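Local coordinates for penicillin-binding protein 2B (Streptococcus pneumoniae, PDB 2WAD) that probably acts as a transpeptidase that forms peptide cross-links between glycan strands of cell wall peptidoglycan, as part of the elongasome machinery, and binds penicillin, at residues A[53-58]-A[280-285]; A[228-233]-A[312-317]; A[353-358]-A[544-549]. All blocks are in the same frame, centred on the assembly; numbering follows the deposited sequence.

How the contacts relate
Contact 1 is a surface contact, its centre about 36 Å from that of contact 3 and about 37 Å from that of contact 2; it is an antiparallel strand pair held mainly by backbone hydrogen bonds. Contacts 2 and 3 lie nearer the middle of the chain, their centres about 12 Å apart. Contact 2 is partly buried and packs a turn on the start of helix 314-334 through leucine and isoleucine methyls. Contact 3 is buried and adds a histidine face to a two-bond backbone bridge. The last two touch each other: Gln-317 NE2 of contact 2 lies 2.9 Å from Met-358 O of contact 3, a probable hydrogen bond linking helix 314-334 to strand 355-363.

Contact 1 (A[53-58]-A[280-285]); sequences KVTTSS and RPVKEI. Unlike the reference sequence in segment 53-58: Val-54 (reference Ile), Thr-56 (reference Ser). Unlike the reference sequence in segment 280-285: Pro-281 (reference Ser).
Lys-53 to Thr-55 run antiparallel to Val-282 to Glu-284, the two short strand axes 4.6 Å apart at closest. Val-54 and Lys-283 form the hydrogen-bonded pair: Val-54 N donates to Lys-283 O at 3.0 Å, and Lys-283 N returns the bond to Val-54 O. Past the end of strand 51-55, the link Thr-56 N to Pro-281 O (3.1 Å) carries the pairing one step further. Lys-53, Thr-55, Val-282 and Glu-284 point to one face of the sheet, Val-54 and Lys-283 to the other. On the first face Lys-53 CB meets Glu-284 CG at 3.4 Å, while the chain of Lys-53 leads away, its NZ 5.8 Å from Glu-284 OE2, so the opposite charges are near without touching. Beside them Val-282 CG2, placed next to its own backbone N (CG1 is anti to it, chi1 164°), comes obliquely to Thr-55 OG1 at 3.7 Å. Beyond the strands Ser-58 OG rests against the ring of Pro-281 at CD (3.2 Å) and hydrogen-bonds to Lys-279 O. The extended chain of Arg-280 ends in a salt bridge with Asp-261. Strand 282-287 is also bonded to strand 293-298 along its second edge, so that 51-55 is an outermost strand and 282-287 the middle one of a three-stranded antiparallel sheet in the dimerisation-domain region.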
loop_
_atom_site.group_PDB
_atom_site.type_symbol
_atom_site.label_atom_id
_atom_site.label_comp_id
_atom_site.label_asym_id
_atom_site.label_seq_id
_atom_site.Cartn_x
_atom_site.Cartn_y
_atom_site.Cartn_z
ATOM N N LYS A 53 36.112 -0.912 12.303
ATOM C CA LYS A 53 35.308 -0.015 11.481
ATOM C C LYS A 53 33.911 0.188 12.056
ATOM O O LYS A 53 33.285 -0.752 12.543
ATOM C CB LYS A 53 35.259 -0.477 10.022
ATOM C CG LYS A 53 34.201 -1.526 9.709
ATOM C CD LYS A 53 34.226 -1.875 8.227
ATOM C CE LYS A 53 32.978 -2.649 7.818
ATOM N NZ LYS A 53 32.641 -2.407 6.385
ATOM N N VAL A 54 33.437 1.429 12.017
ATOM C CA VAL A 54 32.113 1.724 12.534
ATOM C C VAL A 54 31.218 2.505 11.581
ATOM O O VAL A 54 31.681 3.381 10.846
ATOM C CB VAL A 54 32.163 2.395 13.908
ATOM C CG1 VAL A 54 32.168 1.337 15.002
ATOM C CG2 VAL A 54 33.372 3.294 14.005
ATOM N N THR A 55 29.933 2.164 11.622
ATOM C CA THR A 55 28.917 2.704 10.722
ATOM C C THR A 55 27.884 3.514 11.509
ATOM O O THR A 55 27.262 3.013 12.448
ATOM C CB THR A 55 28.227 1.553 9.955
ATOM O OG1 THR A 55 29.207 0.862 9.170
ATOM C CG2 THR A 55 27.162 2.069 9.022
ATOM N N THR A 56 27.725 4.782 11.146
ATOM C CA THR A 56 26.624 5.568 11.687
ATOM C C THR A 56 25.546 5.901 10.648
ATOM O O THR A 56 25.822 5.946 9.448
ATOM C CB THR A 56 27.090 6.783 12.539
ATOM O OG1 THR A 56 25.989 7.681 12.732
ATOM C CG2 THR A 56 28.274 7.519 11.913
ATOM N N SER A 57 24.318 6.100 11.122
ATOM C CA SER A 57 23.151 6.385 10.283
ATOM C C SER A 57 23.114 7.821 9.763
ATOM O O SER A 57 23.685 8.724 10.364
ATOM C CB SER A 57 21.881 6.144 11.102
ATOM O OG SER A 57 21.714 4.763 11.371
ATOM N N SER A 58 22.420 8.040 8.654
ATOM C CA SER A 58 22.150 9.399 8.195
ATOM C C SER A 58 20.656 9.730 8.210
ATOM O O SER A 58 19.854 8.994 8.789
ATOM C CB SER A 58 22.729 9.616 6.798
ATOM O OG SER A 58 24.144 9.572 6.819
ATOM N N ARG A 280 25.195 5.836 4.833
ATOM C CA ARG A 280 25.857 5.973 6.132
ATOM C C ARG A 280 27.291 6.492 6.088
ATOM O O ARG A 280 28.045 6.124 5.187
ATOM C CB ARG A 280 25.853 4.616 6.824
ATOM C CG ARG A 280 24.523 3.908 6.741
ATOM C CD ARG A 280 24.528 2.739 7.692
ATOM N NE ARG A 280 23.256 2.026 7.683
ATOM C CZ ARG A 280 22.879 1.164 8.622
ATOM N NH1 ARG A 280 23.681 0.900 9.652
ATOM N NH2 ARG A 280 21.699 0.563 8.514
ATOM N N PRO A 281 27.680 7.348 7.057
ATOM C CA PRO A 281 29.126 7.537 7.209
ATOM C C PRO A 281 29.801 6.276 7.763
ATOM O O PRO A 281 29.241 5.585 8.621
ATOM C CB PRO A 281 29.250 8.710 8.196
ATOM C CG PRO A 281 27.953 9.422 8.138
ATOM C CD PRO A 281 26.908 8.363 7.801
ATOM N N VAL A 282 30.994 5.977 7.253
ATOM C CA VAL A 282 31.786 4.827 7.690
ATOM C C VAL A 282 33.204 5.294 8.020
ATOM O O VAL A 282 33.807 6.080 7.286
ATOM C CB VAL A 282 31.870 3.730 6.602
ATOM C CG1 VAL A 282 32.997 2.755 6.905
ATOM C CG2 VAL A 282 30.546 2.973 6.445
ATOM N N LYS A 283 33.735 4.813 9.138
ATOM C CA LYS A 283 35.058 5.216 9.599
ATOM C C LYS A 283 35.847 3.978 9.984
ATOM O O LYS A 283 35.277 2.920 10.253
ATOM C CB LYS A 283 34.941 6.133 10.817
ATOM C CG LYS A 283 34.288 7.468 10.516
ATOM C CD LYS A 283 34.477 8.484 11.638
ATOM C CE LYS A 283 34.439 9.905 11.083
ATOM N NZ LYS A 283 33.445 10.043 9.974
ATOM N N GLU A 284 37.167 4.103 10.007
ATOM C CA GLU A 284 37.973 3.089 10.669
ATOM C C GLU A 284 38.783 3.728 11.792
ATOM O O GLU A 284 39.418 4.768 11.605
ATOM C CB GLU A 284 38.808 2.275 9.677
ATOM C CG GLU A 284 37.941 1.294 8.895
ATOM C CD GLU A 284 38.701 0.326 8.002
ATOM O OE1 GLU A 284 39.946 0.244 8.107
ATOM O OE2 GLU A 284 38.028 -0.360 7.195
ATOM N N ILE A 285 38.692 3.129 12.977
ATOM C CA ILE A 285 39.402 3.611 14.146
ATOM C C ILE A 285 40.679 2.777 14.292
ATOM O O ILE A 285 40.637 1.543 14.328
ATOM C CB ILE A 285 38.522 3.565 15.420
ATOM C CG1 ILE A 285 37.431 4.637 15.363
ATOM C CG2 ILE A 285 39.346 3.852 16.671
ATOM C CD1 ILE A 285 36.227 4.225 14.587
#

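Contact 2 (A[228-233]-A[312-317]); sequences TSLSSI and IDLAFQ
Leu-230, in the type I beta turn from Thr-228 to Ser-231, packs against the N-terminal end of helix 314-334, so that a turn following strand 215-225 meets the beginning of the transpeptidase region. The branched end of Leu-230 carries the contact. Its CG lies beside the backbone N and anti to the carbonyl carbon (chi1 -64°), and from there both methyls touch Ile-312, CD1 going on to Leu-314 and CD2 to Gln-317. CD1 presses on Leu-314 CD1 at 3.2 Å, a tight approach, and also comes near Ile-312 CG2. CD2 lies 3.8 Å from Ile-312 CD1 and 3.9 Å from Gln-317 CD, crossing both side chains at a slant. Gln-317 starts with CG anti to its backbone N and bends at chi2 (92°), which sets CD beside Leu-230 CD2; its amide nitrogen is satisfied by Met-358 of strand 355-363. Along the same helix face Ser-229 OG lies 3.5 Å from Gln-317 CG and is hydrogen-bonded to Asp-318 OD1. A water bridges the segments, 2.6 Å from Ser-229 O, with a weak second bond to Gln-317 NE2.

Each partner is also braced locally. Thr-228 O accepts from both the backbone N and the OG of Ser-231, gripping the turn. At the helix start Asp-313 is the N-cap, its OD1 taking the N-H of Ala-315 at 3.0 Å, and Leu-314 N is bonded to OD1 of Asp-65, a residue from elsewhere in the chain. Apolar carbon contact therefore joins turn and helix at the centre, with polar groups around it satisfied largely by third partners; the two carboxylates at the helix start would probably interact favourably with its dipole.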
loop_
_atom_site.group_PDB
_atom_site.type_symbol
_atom_site.label_atom_id
_atom_site.label_comp_id
_atom_site.label_asym_id
_atom_site.label_seq_id
_atom_site.Cartn_x
_atom_site.Cartn_y
_atom_site.Cartn_z
ATOM N N THR A 228 -2.320 15.439 5.619
ATOM C CA THR A 228 -2.705 15.583 4.219
ATOM C C THR A 228 -3.546 14.374 3.870
ATOM O O THR A 228 -3.607 13.415 4.644
ATOM C CB THR A 228 -1.478 15.692 3.266
ATOM O OG1 THR A 228 -0.912 14.398 3.051
ATOM C CG2 THR A 228 -0.414 16.619 3.839
ATOM N N SER A 229 -4.181 14.433 2.704
ATOM C CA SER A 229 -5.105 13.403 2.258
ATOM C C SER A 229 -4.359 12.170 1.777
ATOM O O SER A 229 -4.972 11.126 1.588
ATOM C CB SER A 229 -5.954 13.947 1.115
ATOM O OG SER A 229 -5.120 14.398 0.056
ATOM N N LEU A 230 -3.043 12.293 1.626
ATOM C CA LEU A 230 -2.147 11.174 1.311
ATOM C C LEU A 230 -1.373 10.603 2.491
ATOM O O LEU A 230 -0.474 9.778 2.283
ATOM C CB LEU A 230 -1.148 11.572 0.216
ATOM C CG LEU A 230 -1.779 11.903 -1.139
ATOM C CD1 LEU A 230 -0.750 12.413 -2.109
ATOM C CD2 LEU A 230 -2.506 10.687 -1.701
ATOM N N SER A 231 -1.722 11.006 3.714
ATOM C CA SER A 231 -1.023 10.513 4.906
ATOM C C SER A 231 -1.166 9.010 5.142
ATOM O O SER A 231 -0.193 8.348 5.484
ATOM C CB SER A 231 -1.363 11.320 6.171
ATOM O OG SER A 231 -2.700 11.084 6.578
ATOM N N SER A 232 -2.355 8.453 4.944
ATOM C CA SER A 232 -2.548 7.014 5.156
ATOM C C SER A 232 -1.642 6.148 4.272
ATOM O O SER A 232 -1.280 5.029 4.645
ATOM C CB SER A 232 -4.013 6.643 4.903
ATOM O OG SER A 232 -4.468 7.171 3.654
ATOM N N ILE A 233 -1.274 6.670 3.105
ATOM C CA ILE A 233 -0.555 5.920 2.104
ATOM C C ILE A 233 0.959 6.062 2.267
ATOM O O ILE A 233 1.728 5.227 1.777
ATOM C CB ILE A 233 -1.040 6.365 0.726
ATOM C CG1 ILE A 233 -2.438 5.772 0.448
ATOM C CG2 ILE A 233 -0.043 6.002 -0.361
ATOM C CD1 ILE A 233 -3.187 6.481 -0.667
ATOM N N ILE A 312 0.585 11.336 -7.688
ATOM C CA ILE A 312 -0.659 11.964 -7.242
ATOM C C ILE A 312 -0.452 13.407 -6.832
ATOM O O ILE A 312 0.482 13.728 -6.091
ATOM C CB ILE A 312 -1.288 11.259 -6.015
ATOM C CG1 ILE A 312 -1.548 9.769 -6.305
ATOM C CG2 ILE A 312 -2.581 11.982 -5.612
ATOM C CD1 ILE A 312 -1.805 8.953 -5.064
ATOM N N ASP A 313 -1.337 14.270 -7.317
ATOM C CA ASP A 313 -1.354 15.651 -6.892
ATOM C C ASP A 313 -2.348 15.837 -5.742
ATOM O O ASP A 313 -3.511 15.490 -5.860
ATOM C CB ASP A 313 -1.732 16.516 -8.093
ATOM C CG ASP A 313 -1.436 17.963 -7.862
ATOM O OD1 ASP A 313 -2.169 18.579 -7.059
ATOM O OD2 ASP A 313 -0.443 18.453 -8.442
ATOM N N LEU A 314 -1.899 16.364 -4.613
ATOM C CA LEU A 314 -2.800 16.607 -3.492
ATOM C C LEU A 314 -4.123 17.294 -3.855
ATOM O O LEU A 314 -5.166 16.903 -3.331
ATOM C CB LEU A 314 -2.092 17.450 -2.429
ATOM C CG LEU A 314 -1.632 16.847 -1.100
ATOM C CD1 LEU A 314 -0.952 15.527 -1.350
ATOM C CD2 LEU A 314 -0.703 17.811 -0.379
ATOM N N ALA A 315 -4.071 18.324 -4.702
ATOM C CA ALA A 315 -5.243 19.113 -5.053
ATOM C C ALA A 315 -6.245 18.227 -5.786
ATOM O O ALA A 315 -7.435 18.224 -5.455
ATOM C CB ALA A 315 -4.860 20.351 -5.903
ATOM N N PHE A 316 -5.764 17.469 -6.772
ATOM C CA PHE A 316 -6.619 16.488 -7.440
ATOM C C PHE A 316 -7.217 15.487 -6.441
ATOM O O PHE A 316 -8.434 15.272 -6.377
ATOM C CB PHE A 316 -5.927 15.790 -8.623
ATOM C CG PHE A 316 -6.858 14.942 -9.420
ATOM C CD1 PHE A 316 -7.945 15.511 -10.069
ATOM C CD2 PHE A 316 -6.697 13.570 -9.474
ATOM C CE1 PHE A 316 -8.848 14.723 -10.774
ATOM C CE2 PHE A 316 -7.583 12.770 -10.179
ATOM C CZ PHE A 316 -8.658 13.342 -10.826
ATOM N N GLN A 317 -6.355 14.907 -5.621
ATOM C CA GLN A 317 -6.813 13.936 -4.636
ATOM C C GLN A 317 -7.854 14.533 -3.688
ATOM O O GLN A 317 -8.814 13.855 -3.333
ATOM C CB GLN A 317 -5.630 13.303 -3.887
ATOM C CG GLN A 317 -6.031 12.397 -2.709
ATOM C CD GLN A 317 -6.183 10.925 -3.078
ATOM O OE1 GLN A 317 -5.973 10.536 -4.226
ATOM N NE2 GLN A 317 -6.491 10.091 -2.090
HETATM O O HOH W 1 -7.477 10.988 1.049
#

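Contact 3 (A[353-358]-A[544-549]); sequences GAVLSM and PHIVEG. Unlike the reference sequence in segment 544-549: His-545 (reference Arg).
His-545 holds CG between its backbone N and carbonyl carbon (chi1 61°), and chi2 of 95° lays the imidazole face over Ala-354, whose CA sits 4.0 Å from the ring centroid, offset toward the rim, as a CH-pi contact. ND1 donates to Val-547 O within its own segment at 2.8 Å, nearly in the ring plane, while NE2 makes a weak bond to Thr-352 O, just ahead of segment 353-358, so the ring rotation is set from both sides. Alongside, the backbones form a single bridge, His-545 N to Gly-353 O at 2.9 Å, the donor lying above the carbonyl plane, and Val-355 N to His-545 O at 3.0 Å. Val-355 CG2 touches Pro-544 CB and, at 4.1 Å, Ile-546 CG1, while Met-358 SD meets Ile-546 CD1 at 3.7 Å, the two side chains crossing at about a right angle. The bridge joins the start of strand 355-363, in the central antiparallel sheet of the transpeptidase domain, to the approach to strand 547-553 of a separate mixed sheet. The ND1 bond requires a proton there; the weak carbonyl contact at NE2 may also somewhat favour the protonated ring.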
loop_
_atom_site.group_PDB
_atom_site.type_symbol
_atom_site.label_atom_id
_atom_site.label_comp_id
_atom_site.label_asym_id
_atom_site.label_seq_id
_atom_site.Cartn_x
_atom_site.Cartn_y
_atom_site.Cartn_z
ATOM N N GLY A 353 0.513 3.810 -16.257
ATOM C CA GLY A 353 0.281 3.154 -14.977
ATOM C C GLY A 353 0.348 4.139 -13.820
ATOM O O GLY A 353 0.062 3.761 -12.681
ATOM N N ALA A 354 0.659 5.401 -14.106
ATOM C CA ALA A 354 0.703 6.405 -13.047
ATOM C C ALA A 354 -0.621 6.497 -12.300
ATOM O O ALA A 354 -1.671 6.503 -12.939
ATOM C CB ALA A 354 1.067 7.773 -13.615
ATOM N N VAL A 355 -0.573 6.583 -10.973
ATOM C CA VAL A 355 -1.795 6.672 -10.173
ATOM C C VAL A 355 -2.200 8.135 -10.032
ATOM O O VAL A 355 -1.435 8.935 -9.504
ATOM C CB VAL A 355 -1.668 5.996 -8.784
ATOM C CG1 VAL A 355 -2.847 6.398 -7.874
ATOM C CG2 VAL A 355 -1.662 4.462 -8.934
ATOM N N LEU A 356 -3.369 8.497 -10.559
ATOM C CA LEU A 356 -3.836 9.891 -10.493
ATOM C C LEU A 356 -4.511 10.183 -9.156
ATOM O O LEU A 356 -4.323 11.257 -8.594
ATOM C CB LEU A 356 -4.788 10.202 -11.654
ATOM C CG LEU A 356 -4.133 9.910 -13.010
ATOM C CD1 LEU A 356 -5.166 10.031 -14.126
ATOM C CD2 LEU A 356 -2.861 10.789 -13.223
ATOM N N SER A 357 -5.270 9.218 -8.641
ATOM C CA SER A 357 -5.768 9.267 -7.271
ATOM C C SER A 357 -6.370 7.927 -6.898
ATOM O O SER A 357 -6.821 7.184 -7.767
ATOM C CB SER A 357 -6.842 10.347 -7.084
ATOM O OG SER A 357 -7.996 9.943 -7.780
ATOM N N MET A 358 -6.362 7.658 -5.597
ATOM C CA MET A 358 -6.932 6.486 -4.973
ATOM C C MET A 358 -7.717 7.013 -3.775
ATOM O O MET A 358 -7.114 7.345 -2.764
ATOM C CB MET A 358 -5.831 5.610 -4.340
ATOM C CG MET A 358 -4.504 5.587 -5.023
ATOM S SD MET A 358 -3.122 4.835 -4.132
ATOM C CE MET A 358 -3.868 3.516 -3.135
ATOM N N PRO A 544 0.211 -0.361 -11.888
ATOM C CA PRO A 544 -0.049 0.968 -11.354
ATOM C C PRO A 544 1.092 1.359 -10.427
ATOM O O PRO A 544 1.645 0.512 -9.732
ATOM C CB PRO A 544 -1.365 0.815 -10.572
ATOM C CG PRO A 544 -1.729 -0.619 -10.603
ATOM C CD PRO A 544 -0.598 -1.401 -11.237
ATOM N N HIS A 545 1.511 2.617 -10.486
ATOM C CA HIS A 545 2.637 3.026 -9.667
ATOM C C HIS A 545 2.295 4.394 -9.088
ATOM O O HIS A 545 1.817 5.274 -9.814
ATOM C CB HIS A 545 3.997 2.964 -10.402
ATOM C CG HIS A 545 4.112 3.842 -11.613
ATOM N ND1 HIS A 545 4.665 5.103 -11.566
ATOM C CD2 HIS A 545 3.804 3.616 -12.911
ATOM C CE1 HIS A 545 4.663 5.627 -12.779
ATOM N NE2 HIS A 545 4.138 4.745 -13.612
ATOM N N ILE A 546 2.477 4.518 -7.775
ATOM C CA ILE A 546 2.167 5.734 -7.045
ATOM C C ILE A 546 3.378 6.675 -7.051
ATOM O O ILE A 546 3.240 7.902 -6.953
ATOM C CB ILE A 546 1.797 5.380 -5.590
ATOM C CG1 ILE A 546 0.554 4.501 -5.536
ATOM C CG2 ILE A 546 1.563 6.646 -4.774
ATOM C CD1 ILE A 546 0.421 3.647 -4.277
ATOM N N VAL A 547 4.576 6.094 -7.141
ATOM C CA VAL A 547 5.802 6.878 -7.217
ATOM C C VAL A 547 6.147 7.220 -8.661
ATOM O O VAL A 547 6.063 6.353 -9.525
ATOM C CB VAL A 547 6.975 6.169 -6.530
ATOM C CG1 VAL A 547 8.259 6.940 -6.799
ATOM C CG2 VAL A 547 6.721 6.052 -5.011
ATOM N N GLU A 548 6.516 8.477 -8.913
ATOM C CA GLU A 548 6.789 8.961 -10.267
ATOM C C GLU A 548 8.274 8.938 -10.575
ATOM O O GLU A 548 8.668 8.645 -11.708
ATOM C CB GLU A 548 6.230 10.378 -10.507
ATOM C CG GLU A 548 6.561 11.011 -11.880
ATOM C CD GLU A 548 7.935 11.684 -11.923
ATOM O OE1 GLU A 548 8.566 11.727 -12.999
ATOM O OE2 GLU A 548 8.419 12.177 -10.886
ATOM N N GLY A 549 9.098 9.256 -9.582
ATOM C CA GLY A 549 10.549 9.240 -9.791
ATOM C C GLY A 549 11.348 9.304 -8.501
ATOM O O GLY A 549 10.813 9.617 -7.447
#